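Local coordinates for protein LbaCas13a H328A (C2c2) (Lachnospiraceae bacterium NK4A179, PDB 5WLH) that binds its CRISPR RNA guide and, as a Cas13a effector nuclease, probably processes precursor guide RNA and cleaves target RNA, at residues A[302-307]-A[322-327]; A[307-312]-A[407-412]. One frame throughout, in Å; residues are numbered along the deposited sequence.

Both contacts are built on helix 292-311, and Val307 belongs to both. Contact 1 (302-307 with 322-327) covers the helix with the loop that leads into helix 327-335; contact 2 (307-312 with 407-412) sets the C-terminal turn of the same helix against helix 398-417. Their segments alternate along the chain. Their centres lie 13 Å apart, and they touch through Ile408, whose CD1 packs 3.9 Å from Leu305 O. Contact 2 reaches the guide RNA directly through Arg407, Glu409 and Tyr410, whereas the nearest atom of contact 1 stays about 6 Å from the bound nucleic acid, consistent with a position just behind the residues that touch the RNA.

Contact 1: A[302-307]-A[322-327]; sequences MRRLVV and NEKFDV
Phe325 presents its ring edge to the aliphatic stems of Arg303 and Arg304, and this apolar seam makes up much of the contact. Its CE2 lies 3.7 Å from Arg303 CG, while Arg304 CG sits in the plane of the ring, 3.8 Å from CE1. The Phe325 CB points toward the helix, and chi1 of 67° sets CG between the backbone N and the carbonyl carbon. Val327 packs CG1 alongside Arg303 CB at 3.5 Å. The Arg304 guanidinium is turned 71° from the Phe325 ring, with NE 3.7 Å from CE1.

Arg304 NH2 gives a weak, bent hydrogen bond to the carbonyl Glu323 O, 2.9 Å away with an N-H...O angle of 125°. Its NH1 is held by Arg393 O. A water accepts from Lys324 NZ at 2.7 Å and, weakly, from Arg304 NH1.

Arg304 NH2 and Lys324 NZ stand only 3.7 Å apart, and the water bridging these two residues probably softens their repulsion. The Arg303 guanidinium, with Val327 O over one face, is paired with Asp330 and Glu434 and makes a cation-pi contact with Trp437.

The loop joins helix 292-311 to helix 327-335, which Asp326 N-caps; Arg303 also touches Ala331 there, the engineered position, so the contact borders the altered site. The loop is thus seated chiefly by hydrocarbon packing against arginine stems. Asp330 and Glu434 balance Arg303, Arg393 O holds Arg304 NH1, and the one direct polar bond between the segments, to Glu323 O, is weak.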
loop_
_atom_site.group_PDB
_atom_site.type_symbol
_atom_site.label_atom_id
_atom_site.label_comp_id
_atom_site.label_asym_id
_atom_site.label_seq_id
_atom_site.Cartn_x
_atom_site.Cartn_y
_atom_site.Cartn_z
ATOM N N MET A 302 26.949 18.022 -12.750
ATOM C CA MET A 302 26.320 16.707 -12.847
ATOM C C MET A 302 25.691 16.506 -14.222
ATOM O O MET A 302 25.769 15.412 -14.793
ATOM C CB MET A 302 25.270 16.557 -11.742
ATOM C CG MET A 302 24.758 15.152 -11.595
ATOM S SD MET A 302 23.553 15.027 -10.238
ATOM C CE MET A 302 22.120 15.743 -11.012
ATOM N N ARG A 303 25.092 17.561 -14.784
ATOM C CA ARG A 303 24.539 17.466 -16.129
ATOM C C ARG A 303 25.627 17.157 -17.151
ATOM O O ARG A 303 25.410 16.361 -18.073
ATOM C CB ARG A 303 23.816 18.763 -16.486
ATOM C CG ARG A 303 23.192 18.778 -17.860
ATOM C CD ARG A 303 22.066 17.752 -17.967
ATOM N NE ARG A 303 21.719 17.494 -19.360
ATOM C CZ ARG A 303 20.778 16.647 -19.756
ATOM N NH1 ARG A 303 20.070 15.966 -18.853
ATOM N NH2 ARG A 303 20.558 16.474 -21.058
ATOM N N ARG A 304 26.800 17.783 -17.009
ATOM C CA ARG A 304 27.895 17.504 -17.942
ATOM C C ARG A 304 28.320 16.043 -17.870
ATOM O O ARG A 304 28.686 15.441 -18.888
ATOM C CB ARG A 304 29.083 18.422 -17.654
ATOM C CG ARG A 304 28.846 19.841 -18.117
ATOM C CD ARG A 304 30.160 20.602 -18.212
ATOM N NE ARG A 304 29.940 22.038 -18.348
ATOM C CZ ARG A 304 29.947 22.881 -17.327
ATOM N NH1 ARG A 304 30.163 22.424 -16.097
ATOM N NH2 ARG A 304 29.747 24.177 -17.534
ATOM N N LEU A 305 28.289 15.449 -16.676
ATOM C CA LEU A 305 28.615 14.032 -16.580
ATOM C C LEU A 305 27.625 13.191 -17.375
ATOM O O LEU A 305 28.016 12.223 -18.037
ATOM C CB LEU A 305 28.637 13.580 -15.127
ATOM C CG LEU A 305 29.826 14.089 -14.317
ATOM C CD1 LEU A 305 29.676 13.682 -12.857
ATOM C CD2 LEU A 305 31.121 13.535 -14.865
ATOM N N VAL A 306 26.335 13.529 -17.303
ATOM C CA VAL A 306 25.338 12.789 -18.078
ATOM C C VAL A 306 25.585 12.988 -19.567
ATOM O O VAL A 306 25.537 12.038 -20.360
ATOM C CB VAL A 306 23.917 13.233 -17.694
ATOM C CG1 VAL A 306 22.877 12.558 -18.603
ATOM C CG2 VAL A 306 23.638 12.937 -16.228
ATOM N N VAL A 307 25.839 14.232 -19.974
ATOM C CA VAL A 307 26.092 14.484 -21.388
ATOM C C VAL A 307 27.324 13.710 -21.847
ATOM O O VAL A 307 27.316 13.068 -22.910
ATOM C CB VAL A 307 26.233 15.995 -21.646
ATOM C CG1 VAL A 307 26.779 16.241 -23.072
ATOM C CG2 VAL A 307 24.883 16.703 -21.431
ATOM N N ASN A 322 33.314 26.825 -19.129
ATOM C CA ASN A 322 32.664 27.879 -18.365
ATOM C C ASN A 322 31.350 28.315 -18.997
ATOM O O ASN A 322 30.839 29.392 -18.669
ATOM C CB ASN A 322 33.599 29.082 -18.211
ATOM C CG ASN A 322 34.713 28.835 -17.200
ATOM O OD1 ASN A 322 34.528 28.125 -16.209
ATOM N ND2 ASN A 322 35.879 29.414 -17.456
ATOM N N GLU A 323 30.802 27.524 -19.913
ATOM C CA GLU A 323 29.486 27.836 -20.444
ATOM C C GLU A 323 28.445 27.485 -19.395
ATOM O O GLU A 323 28.348 26.327 -18.974
ATOM C CB GLU A 323 29.219 27.077 -21.739
ATOM C CG GLU A 323 27.840 27.372 -22.305
ATOM C CD GLU A 323 27.598 26.707 -23.636
ATOM O OE1 GLU A 323 28.571 26.199 -24.234
ATOM O OE2 GLU A 323 26.429 26.684 -24.081
ATOM N N LYS A 324 27.695 28.489 -18.947
ATOM C CA LYS A 324 26.642 28.282 -17.953
ATOM C C LYS A 324 25.340 27.876 -18.642
ATOM O O LYS A 324 24.307 28.528 -18.514
ATOM C CB LYS A 324 26.451 29.538 -17.106
ATOM C CG LYS A 324 27.612 29.899 -16.161
ATOM C CD LYS A 324 28.272 28.657 -15.566
ATOM C CE LYS A 324 29.766 28.613 -15.859
ATOM N NZ LYS A 324 30.337 27.259 -15.607
ATOM N N PHE A 325 25.400 26.783 -19.402
ATOM C CA PHE A 325 24.218 26.403 -20.163
ATOM C C PHE A 325 23.088 26.002 -19.221
ATOM O O PHE A 325 23.313 25.543 -18.099
ATOM C CB PHE A 325 24.529 25.279 -21.161
ATOM C CG PHE A 325 24.870 23.963 -20.532
ATOM C CD1 PHE A 325 26.152 23.709 -20.073
ATOM C CD2 PHE A 325 23.914 22.958 -20.436
ATOM C CE1 PHE A 325 26.473 22.483 -19.502
ATOM C CE2 PHE A 325 24.227 21.730 -19.870
ATOM C CZ PHE A 325 25.503 21.493 -19.399
ATOM N N ASP A 326 21.866 26.258 -19.669
ATOM C CA ASP A 326 20.685 25.869 -18.917
ATOM C C ASP A 326 20.543 24.353 -18.975
ATOM O O ASP A 326 20.405 23.783 -20.063
ATOM C CB ASP A 326 19.459 26.566 -19.498
ATOM C CG ASP A 326 18.235 26.407 -18.632
ATOM O OD1 ASP A 326 17.661 25.299 -18.627
ATOM O OD2 ASP A 326 17.845 27.394 -17.962
ATOM N N VAL A 327 20.616 23.693 -17.810
ATOM C CA VAL A 327 20.551 22.231 -17.789
ATOM C C VAL A 327 19.200 21.737 -18.287
ATOM O O VAL A 327 19.109 20.691 -18.940
ATOM C CB VAL A 327 20.868 21.686 -16.381
ATOM C CG1 VAL A 327 22.310 21.931 -16.049
ATOM C CG2 VAL A 327 19.956 22.321 -15.325
HETATM O O HOH W 1 29.705 25.125 -14.005
#

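Contact 2: A[307-312]-A[407-412]; sequences VLYFYG and RIEYGV. With nucleotides of chain B.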
loop_
_atom_site.group_PDB
_atom_site.type_symbol
_atom_site.label_atom_id
_atom_site.label_comp_id
_atom_site.label_asym_id
_atom_site.label_seq_id
_atom_site.Cartn_x
_atom_site.Cartn_y
_atom_site.Cartn_z
ATOM N N VAL A 307 25.839 14.232 -19.974
ATOM C CA VAL A 307 26.092 14.484 -21.388
ATOM C C VAL A 307 27.324 13.710 -21.847
ATOM O O VAL A 307 27.316 13.068 -22.910
ATOM C CB VAL A 307 26.233 15.995 -21.646
ATOM C CG1 VAL A 307 26.779 16.241 -23.072
ATOM C CG2 VAL A 307 24.883 16.703 -21.431
ATOM N N LEU A 308 28.396 13.747 -21.049
ATOM C CA LEU A 308 29.605 12.997 -21.378
ATOM C C LEU A 308 29.312 11.512 -21.540
ATOM O O LEU A 308 29.785 10.870 -22.487
ATOM C CB LEU A 308 30.666 13.200 -20.300
ATOM C CG LEU A 308 31.806 12.185 -20.342
ATOM C CD1 LEU A 308 32.683 12.433 -21.567
ATOM C CD2 LEU A 308 32.635 12.214 -19.056
ATOM N N TYR A 309 28.543 10.948 -20.611
ATOM C CA TYR A 309 28.318 9.510 -20.611
ATOM C C TYR A 309 27.659 9.051 -21.899
ATOM O O TYR A 309 28.070 8.045 -22.498
ATOM C CB TYR A 309 27.461 9.127 -19.404
ATOM C CG TYR A 309 27.431 7.647 -19.107
ATOM C CD1 TYR A 309 26.550 6.797 -19.771
ATOM C CD2 TYR A 309 28.272 7.105 -18.148
ATOM C CE1 TYR A 309 26.509 5.445 -19.471
ATOM C CE2 TYR A 309 28.247 5.750 -17.851
ATOM C CZ TYR A 309 27.371 4.930 -18.529
ATOM O OH TYR A 309 27.350 3.597 -18.211
ATOM N N PHE A 310 26.645 9.777 -22.352
ATOM C CA PHE A 310 25.831 9.318 -23.462
ATOM C C PHE A 310 26.231 9.920 -24.799
ATOM O O PHE A 310 25.904 9.340 -25.838
ATOM C CB PHE A 310 24.355 9.643 -23.210
ATOM C CG PHE A 310 23.751 8.815 -22.127
ATOM C CD1 PHE A 310 23.382 7.497 -22.374
ATOM C CD2 PHE A 310 23.591 9.328 -20.848
ATOM C CE1 PHE A 310 22.837 6.708 -21.364
ATOM C CE2 PHE A 310 23.052 8.539 -19.835
ATOM C CZ PHE A 310 22.667 7.230 -20.101
ATOM N N TYR A 311 26.904 11.063 -24.803
ATOM C CA TYR A 311 27.189 11.755 -26.052
ATOM C C TYR A 311 28.672 11.957 -26.293
ATOM O O TYR A 311 29.043 12.439 -27.367
ATOM C CB TYR A 311 26.453 13.102 -26.105
ATOM C CG TYR A 311 24.962 12.918 -25.949
ATOM C CD1 TYR A 311 24.165 12.563 -27.030
ATOM C CD2 TYR A 311 24.355 13.055 -24.700
ATOM C CE1 TYR A 311 22.786 12.363 -26.870
ATOM C CE2 TYR A 311 22.996 12.875 -24.536
ATOM C CZ TYR A 311 22.215 12.520 -25.619
ATOM O OH TYR A 311 20.862 12.339 -25.431
ATOM N N GLY A 312 29.522 11.578 -25.355
ATOM C CA GLY A 312 30.948 11.603 -25.578
ATOM C C GLY A 312 31.553 12.968 -25.309
ATOM O O GLY A 312 30.876 13.994 -25.271
ATOM N N ARG A 407 26.457 5.672 -10.703
ATOM C CA ARG A 407 25.002 5.832 -10.693
ATOM C C ARG A 407 24.435 5.779 -12.105
ATOM O O ARG A 407 23.392 5.158 -12.340
ATOM C CB ARG A 407 24.587 7.164 -10.044
ATOM C CG ARG A 407 24.856 7.298 -8.558
ATOM C CD ARG A 407 24.182 6.198 -7.743
ATOM N NE ARG A 407 22.739 6.125 -7.968
ATOM C CZ ARG A 407 21.998 5.117 -7.530
ATOM N NH1 ARG A 407 22.580 4.132 -6.846
ATOM N NH2 ARG A 407 20.692 5.100 -7.757
ATOM N N ILE A 408 25.081 6.474 -13.048
ATOM C CA ILE A 408 24.584 6.507 -14.422
ATOM C C ILE A 408 24.568 5.102 -15.002
ATOM O O ILE A 408 23.583 4.669 -15.612
ATOM C CB ILE A 408 25.445 7.443 -15.290
ATOM C CG1 ILE A 408 25.299 8.891 -14.832
ATOM C CG2 ILE A 408 24.986 7.351 -16.738
ATOM C CD1 ILE A 408 26.325 9.847 -15.482
ATOM N N GLU A 409 25.687 4.388 -14.854
ATOM C CA GLU A 409 25.774 3.034 -15.383
ATOM C C GLU A 409 24.697 2.155 -14.784
ATOM O O GLU A 409 24.055 1.362 -15.490
ATOM C CB GLU A 409 27.149 2.445 -15.086
ATOM C CG GLU A 409 27.285 0.997 -15.531
ATOM C CD GLU A 409 28.622 0.394 -15.169
ATOM O OE1 GLU A 409 29.002 0.437 -13.978
ATOM O OE2 GLU A 409 29.288 -0.128 -16.092
ATOM N N TYR A 410 24.510 2.278 -13.470
ATOM C CA TYR A 410 23.478 1.540 -12.761
ATOM C C TYR A 410 22.098 1.899 -13.285
ATOM O O TYR A 410 21.221 1.029 -13.414
ATOM C CB TYR A 410 23.609 1.856 -11.275
ATOM C CG TYR A 410 22.517 1.343 -10.390
ATOM C CD1 TYR A 410 22.455 0.000 -10.050
ATOM C CD2 TYR A 410 21.565 2.210 -9.851
ATOM C CE1 TYR A 410 21.461 -0.467 -9.209
ATOM C CE2 TYR A 410 20.572 1.743 -9.012
ATOM C CZ TYR A 410 20.526 0.406 -8.692
ATOM O OH TYR A 410 19.544 -0.090 -7.856
ATOM N N GLY A 411 21.899 3.178 -13.608
ATOM C CA GLY A 411 20.598 3.626 -14.057
ATOM C C GLY A 411 20.258 3.076 -15.421
ATOM O O GLY A 411 19.107 2.740 -15.692
ATOM N N VAL A 412 21.261 2.970 -16.297
ATOM C CA VAL A 412 21.017 2.340 -17.585
ATOM C C VAL A 412 20.637 0.885 -17.380
ATOM O O VAL A 412 19.713 0.380 -18.027
ATOM C CB VAL A 412 22.242 2.479 -18.508
ATOM C CG1 VAL A 412 22.031 1.650 -19.793
ATOM C CG2 VAL A 412 22.454 3.925 -18.864
ATOM P P A B 16 37.465 -4.763 -11.768
ATOM O OP1 A B 16 38.559 -5.731 -11.517
ATOM O OP2 A B 16 37.394 -3.499 -10.982
ATOM O "O5'" A B 16 37.523 -4.346 -13.296
ATOM C "C5'" A B 16 37.690 -5.315 -14.329
ATOM C "C4'" A B 16 37.563 -4.678 -15.695
ATOM O "O4'" A B 16 36.255 -4.064 -15.791
ATOM C "C3'" A B 16 38.563 -3.566 -15.990
ATOM O "O3'" A B 16 38.736 -3.459 -17.398
ATOM C "C2'" A B 16 37.831 -2.323 -15.513
ATOM O "O2'" A B 16 38.244 -1.141 -16.161
ATOM C "C1'" A B 16 36.384 -2.654 -15.872
ATOM N N9 A B 16 35.402 -2.105 -14.937
ATOM C C8 A B 16 35.511 -1.851 -13.591
ATOM N N7 A B 16 34.392 -1.409 -13.062
ATOM C C5 A B 16 33.505 -1.391 -14.130
ATOM C C6 A B 16 32.159 -1.027 -14.239
ATOM N N6 A B 16 31.427 -0.584 -13.204
ATOM N N1 A B 16 31.590 -1.145 -15.458
ATOM C C2 A B 16 32.312 -1.586 -16.501
ATOM N N3 A B 16 33.590 -1.969 -16.524
ATOM C C4 A B 16 34.120 -1.835 -15.292
ATOM P P C B 10 17.264 2.877 -6.974
ATOM O OP1 C B 10 17.912 4.063 -7.616
ATOM O OP2 C B 10 17.476 1.467 -7.427
ATOM O "O5'" C B 10 17.723 2.804 -5.451
ATOM C "C5'" C B 10 17.544 3.891 -4.558
ATOM C "C4'" C B 10 17.593 3.411 -3.128
ATOM O "O4'" C B 10 16.566 2.408 -2.930
ATOM C "C3'" C B 10 18.875 2.702 -2.704
ATOM O "O3'" C B 10 19.884 3.621 -2.332
ATOM C "C2'" C B 10 18.393 1.823 -1.552
ATOM O "O2'" C B 10 18.165 2.615 -0.389
ATOM C "C1'" C B 10 17.029 1.397 -2.071
ATOM N N1 C B 10 17.081 0.124 -2.823
ATOM C C2 C B 10 17.121 -1.051 -2.069
ATOM O O2 C B 10 17.130 -0.978 -0.817
ATOM N N3 C B 10 17.141 -2.231 -2.718
ATOM C C4 C B 10 17.136 -2.253 -4.055
ATOM N N4 C B 10 17.154 -3.444 -4.659
ATOM C C5 C B 10 17.098 -1.063 -4.852
ATOM C C6 C B 10 17.079 0.102 -4.201
ATOM P P A B 18 34.920 -6.949 -20.872
ATOM O OP1 A B 18 34.013 -7.869 -21.600
ATOM O OP2 A B 18 35.389 -5.694 -21.520
ATOM O "O5'" A B 18 34.209 -6.517 -19.503
ATOM C "C5'" A B 18 33.786 -7.490 -18.557
ATOM C "C4'" A B 18 34.079 -7.053 -17.141
ATOM O "O4'" A B 18 33.723 -5.654 -16.989
ATOM C "C3'" A B 18 33.283 -7.762 -16.054
ATOM O "O3'" A B 18 33.822 -9.016 -15.684
ATOM C "C2'" A B 18 33.281 -6.740 -14.926
ATOM O "O2'" A B 18 34.526 -6.749 -14.243
ATOM C "C1'" A B 18 33.169 -5.432 -15.708
ATOM N N9 A B 18 31.774 -4.991 -15.883
ATOM C C8 A B 18 31.010 -5.025 -17.025
ATOM N N7 A B 18 29.802 -4.544 -16.875
ATOM C C5 A B 18 29.760 -4.162 -15.541
ATOM C C6 A B 18 28.762 -3.586 -14.739
ATOM N N6 A B 18 27.543 -3.259 -15.161
ATOM N N1 A B 18 29.059 -3.340 -13.443
ATOM C C2 A B 18 30.280 -3.655 -12.996
ATOM N N3 A B 18 31.299 -4.201 -13.645
ATOM C C4 A B 18 30.966 -4.440 -14.922
#
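The hydroxyl of Tyr410 donates to OP2 of C10 of chain B over 2.6 Å, the short polar bond by which helix 398-417 holds the RNA backbone on the side turned away from helix 292-311. Arg407 adds a weak bond to the same phosphate, its NH2 standing 3.0 Å from OP1, which lies at the guanidinium edge and in its plane. Tyr410 CD2 rests over one face of that guanidinium, so the two ligands of the phosphate also pack on each other.

Glu409 extends toward a base instead. Its OE1 receives N6 of A16 of chain B at 2.7 Å with a nearly straight N-H...O angle of 161°, and its OE2 comes within 2.6 Å of A16 N1. Such a close approach of two acceptor atoms suggests a proton shared between acid and adenine, though no hydrogen is observed.

Across the helices the packing is apolar. Ile408 CG2, anti to its backbone N, sits over the centre of the Tyr309 ring in a CH-pi contact, 3.4 Å from the centroid and 10° off the normal. Val412 CG2 meets the edge of Phe310, 3.5 Å from CZ, while Tyr309 CD1 lies over the Phe310 face. The Tyr309 hydroxyl reaches Glu409, OH to CB 3.3 Å, and is hydrogen-bonded to OD1 of Asn375, whose ND2 donates to Glu409 O; this second shell ties the backbone of the base-contacting residue to its neighbours.

The segment axes approach to 11.2 Å at 48°. Aromatic packing behind a helix whose other faces contact phosphate and base is consistent with a guide-binding site in the largely helical region that precedes the HEPN nuclease motifs of Cas13a.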